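Local coordinates for polyhedrin (Uranotaenia sapphirina cypovirus, PDB 4ZQX), which builds the crystalline occlusion bodies that encase cypovirus particles, and binds ATP in this crystal, at residues Asp212-Pro215 / Glu216-Tyr220; Ala219-Ala222 / Ser223-Met227. All coordinates share one frame; numbering follows the deposited sequence.

Contact 1: Asp212-Pro215 / Glu216-Tyr220; sequences DNAP and ELYAY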
# COMPACT_ATOMS: atom_id res chain seq x y z
N ASP A 212 -18.47 6.89 -17.55
CA ASP A 212 -18.80 6.33 -18.87
C ASP A 212 -18.37 7.22 -20.01
O ASP A 212 -18.22 6.75 -21.14
CB ASP A 212 -20.30 6.02 -18.98
CG ASP A 212 -20.66 4.77 -18.22
OD1 ASP A 212 -20.17 3.71 -18.61
OD2 ASP A 212 -21.42 4.84 -17.24
N ASN A 213 -18.15 8.50 -19.73
CA ASN A 213 -17.68 9.44 -20.74
C ASN A 213 -16.97 10.61 -20.09
O ASN A 213 -17.09 10.83 -18.89
CB ASN A 213 -18.83 9.91 -21.65
CG ASN A 213 -19.98 10.57 -20.88
OD1 ASN A 213 -19.78 11.57 -20.17
ND2 ASN A 213 -21.20 10.03 -21.04
N ALA A 214 -16.21 11.36 -20.88
CA ALA A 214 -15.41 12.46 -20.34
C ALA A 214 -16.26 13.59 -19.75
O ALA A 214 -15.89 14.17 -18.74
CB ALA A 214 -14.46 13.01 -21.39
N PRO A 215 -17.41 13.91 -20.37
CA PRO A 215 -18.20 14.98 -19.74
C PRO A 215 -18.64 14.68 -18.29
O PRO A 215 -18.69 15.61 -17.47
CB PRO A 215 -19.39 15.15 -20.68
CG PRO A 215 -18.82 14.76 -22.04
CD PRO A 215 -17.86 13.63 -21.75
N GLU A 216 -18.92 13.42 -17.97
CA GLU A 216 -19.18 13.03 -16.57
C GLU A 216 -17.97 13.32 -15.68
O GLU A 216 -18.12 13.81 -14.56
CB GLU A 216 -19.54 11.54 -16.46
CG GLU A 216 -20.88 11.16 -17.01
CD GLU A 216 -21.11 9.66 -17.00
OE1 GLU A 216 -20.26 8.92 -16.47
OE2 GLU A 216 -22.14 9.22 -17.54
N LEU A 217 -16.77 13.02 -16.18
CA LEU A 217 -15.53 13.32 -15.45
C LEU A 217 -15.40 14.82 -15.20
O LEU A 217 -15.04 15.26 -14.11
CB LEU A 217 -14.33 12.82 -16.25
CG LEU A 217 -12.92 13.17 -15.75
CD1 LEU A 217 -12.58 12.36 -14.52
CD2 LEU A 217 -11.93 12.93 -16.89
N TYR A 218 -15.67 15.61 -16.23
CA TYR A 218 -15.54 17.07 -16.09
C TYR A 218 -16.56 17.62 -15.09
O TYR A 218 -16.22 18.45 -14.24
CB TYR A 218 -15.72 17.79 -17.44
CG TYR A 218 -14.80 17.32 -18.57
CD1 TYR A 218 -13.52 16.83 -18.30
CD2 TYR A 218 -15.22 17.35 -19.90
CE1 TYR A 218 -12.70 16.37 -19.33
CE2 TYR A 218 -14.41 16.90 -20.92
CZ TYR A 218 -13.14 16.41 -20.63
OH TYR A 218 -12.32 15.97 -21.66
N ALA A 219 -17.79 17.15 -15.19
CA ALA A 219 -18.89 17.67 -14.39
C ALA A 219 -18.80 17.25 -12.93
O ALA A 219 -19.08 18.05 -12.03
CB ALA A 219 -20.21 17.25 -14.99
N TYR A 220 -18.40 16.01 -12.67
CA TYR A 220 -18.50 15.45 -11.31
C TYR A 220 -17.17 15.21 -10.62
O TYR A 220 -17.15 14.85 -9.44
CB TYR A 220 -19.37 14.17 -11.35
CG TYR A 220 -20.73 14.46 -11.92
CD1 TYR A 220 -21.46 15.56 -11.48
CD2 TYR A 220 -21.24 13.71 -12.96
CE1 TYR A 220 -22.70 15.86 -12.03
CE2 TYR A 220 -22.48 14.01 -13.53
CZ TYR A 220 -23.19 15.10 -13.05
OH TYR A 220 -24.40 15.43 -13.60
O HOH W 1 -21.75 6.64 -15.46
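Glu216 reaches back past Asn213, and its carboxylate takes the backbone N-H of Asp212, just ahead of the N-cap of helix 214-225. Its CG stands anti to the carbonyl carbon (chi1 -71°) and the chain beyond is extended, which directs it back past the helix end. CB lies near the backbone O of Asn213; CG packs 3.4 Å from Asn213 OD1. At the tip, OE1 accepts from Asp212 N at 2.9 Å, the donor standing 42° out of the carboxylate plane, while OE2 comes no closer than 3.7 Å to Asn213 ND2. The Asn213 side chain crosses that of Glu216 at about a right angle.

Asn213 is the N-cap. Its OD1 accepts from Glu216 N at 3.0 Å, nearly along the C=O axis, and so occupies an N-H that no preceding helical turn can serve. Asparagine suits the place because its short amide brings a carbonyl oxygen back to the backbone. Pro215 suits the first turn as well, since its nitrogen has no hydrogen in need of an acceptor. Regular helical bonding then begins with Tyr218 N to Ala214 O. That same oxygen sits 3.3 Å above one face of the Tyr218 ring, offset toward its rim, and Ala214 CB packs against CZ at 3.7 Å.

Asp212 OD2 and Glu216 OE1 are 4.3 Å apart, and one water donates to both. Two acidic groups beside a helix N-terminus are probably eased by its partial positive charge, with the shared water damping their mutual repulsion.

Contact 2: Ala219-Ala222 / Ser223-Met227; sequences AYHA and SNYGM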
# COMPACT_ATOMS: atom_id res chain seq x y z
N ALA A 219 -17.79 17.15 -15.19
CA ALA A 219 -18.89 17.67 -14.39
C ALA A 219 -18.80 17.25 -12.93
O ALA A 219 -19.08 18.05 -12.03
CB ALA A 219 -20.21 17.25 -14.99
N TYR A 220 -18.40 16.01 -12.67
CA TYR A 220 -18.50 15.45 -11.31
C TYR A 220 -17.17 15.21 -10.62
O TYR A 220 -17.15 14.85 -9.44
CB TYR A 220 -19.37 14.17 -11.35
CG TYR A 220 -20.73 14.46 -11.92
CD1 TYR A 220 -21.46 15.56 -11.48
CD2 TYR A 220 -21.24 13.71 -12.96
CE1 TYR A 220 -22.70 15.86 -12.03
CE2 TYR A 220 -22.48 14.01 -13.53
CZ TYR A 220 -23.19 15.10 -13.05
OH TYR A 220 -24.40 15.43 -13.60
N HIS A 221 -16.06 15.44 -11.31
CA HIS A 221 -14.73 15.42 -10.67
C HIS A 221 -14.02 16.76 -10.87
O HIS A 221 -13.83 17.53 -9.91
CB HIS A 221 -13.87 14.27 -11.23
CG HIS A 221 -12.58 14.04 -10.49
ND1 HIS A 221 -11.70 15.04 -10.17
CD2 HIS A 221 -12.01 12.89 -10.05
CE1 HIS A 221 -10.65 14.53 -9.55
NE2 HIS A 221 -10.82 13.22 -9.47
N ALA A 222 -13.61 17.04 -12.10
CA ALA A 222 -12.79 18.22 -12.41
C ALA A 222 -13.40 19.53 -11.86
O ALA A 222 -12.75 20.23 -11.08
CB ALA A 222 -12.58 18.33 -13.89
N SER A 223 -14.63 19.87 -12.26
CA SER A 223 -15.23 21.13 -11.83
C SER A 223 -15.81 21.07 -10.42
O SER A 223 -16.14 22.11 -9.85
CB SER A 223 -16.33 21.61 -12.80
OG SER A 223 -17.43 20.73 -12.83
N ASN A 224 -15.93 19.88 -9.85
CA ASN A 224 -16.43 19.76 -8.49
C ASN A 224 -15.34 20.19 -7.51
O ASN A 224 -15.62 20.81 -6.48
CB ASN A 224 -16.85 18.30 -8.20
CG ASN A 224 -17.80 18.18 -7.02
OD1 ASN A 224 -18.84 18.82 -6.98
ND2 ASN A 224 -17.44 17.34 -6.05
N TYR A 225 -14.10 19.83 -7.83
CA TYR A 225 -12.98 20.00 -6.89
C TYR A 225 -11.91 21.01 -7.30
O TYR A 225 -11.05 21.36 -6.49
CB TYR A 225 -12.32 18.65 -6.64
CG TYR A 225 -13.17 17.66 -5.88
CD1 TYR A 225 -13.85 18.02 -4.72
CD2 TYR A 225 -13.30 16.34 -6.32
CE1 TYR A 225 -14.61 17.11 -4.03
CE2 TYR A 225 -14.07 15.42 -5.62
CZ TYR A 225 -14.72 15.81 -4.48
OH TYR A 225 -15.48 14.90 -3.78
N GLY A 226 -11.96 21.48 -8.54
CA GLY A 226 -11.03 22.50 -9.00
C GLY A 226 -9.72 21.98 -9.58
O GLY A 226 -8.68 22.53 -9.28
N MET A 227 -9.79 20.92 -10.38
CA MET A 227 -8.69 20.51 -11.24
C MET A 227 -9.11 20.80 -12.67
O MET A 227 -10.07 20.23 -13.16
CB MET A 227 -8.38 19.02 -11.10
CG MET A 227 -7.12 18.58 -11.87
SD MET A 227 -5.58 19.18 -11.12
CE MET A 227 -5.30 17.90 -9.89
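Ser223 carries OG between its backbone N and carbonyl carbon (chi1 66°), folding the hydroxyl back toward Ala219 O, whereas Asn224 sets CG anti to its backbone N (chi1 -160°), with CB against the preceding turn and the amide directed to the neighbouring subunit. These residues lie in the closing turn of helix 214-225, which ends with a positive-phi glycine and a six-to-one backbone bond. Both are features of a Schellman motif, but Gly226 N bonds to Ala222 O, not to Ser223 O, so the classical pair of bonds is incomplete.

Ser223 OG approaches Ala219 O at 3.2 Å; its hydrogen-bond partner is Tyr218 O, one residue earlier. A small hydroxyl suits this exposed site because it can stay close to the helix backbone. Asn224 CB packs near the carbonyl oxygens of His221 and Tyr220, the latter 3.7 Å away. Its ND2 lies over the rim of one face of the Tyr225 ring and donates to Ala83 O of the second subunit.

His221 O takes Tyr225 N at 3.1 Å, with a weak further bond from Asn224 N. Gly226 then turns the chain out of the helix; having no CB, it accepts a phi of 88° without crowding the carbonyl oxygen of Tyr225. Buried Met227 suits the next place, its flexible side chain packing on Val30, Tyr105 and Arg107 of the large sheet. Ala222 is small enough for the departing chain to pass close by: its O accepts both Gly226 N at 2.9 Å and Met227 N at 3.1 Å, and its CB touches Met227 O at 3.2 Å.

Overall arrangement
Contacts 1 and 2 are the opening and closing ends of one helix, 214-225; they share Ala219 and Tyr220, and their centres lie 9 Å apart. Between them the helix widens: Leu217 O to Ala222 N (3.0 Å) and Tyr218 O to Ser223 N (2.9 Å) are probable hydrogen bonds of the pi type. Neither contact forms the ATP pocket, yet both lie near it. The Tyr218 side chain, stacked on His237, is about 12 Å from the bound ATP and about 10 Å from the side chain of Ser234. That of Met227 is about 10 Å from the nucleotide and about 7 Å from that of Ser154. From the shared part, Tyr220 OH hydrogen-bonds to His86 ND1 of the second subunit.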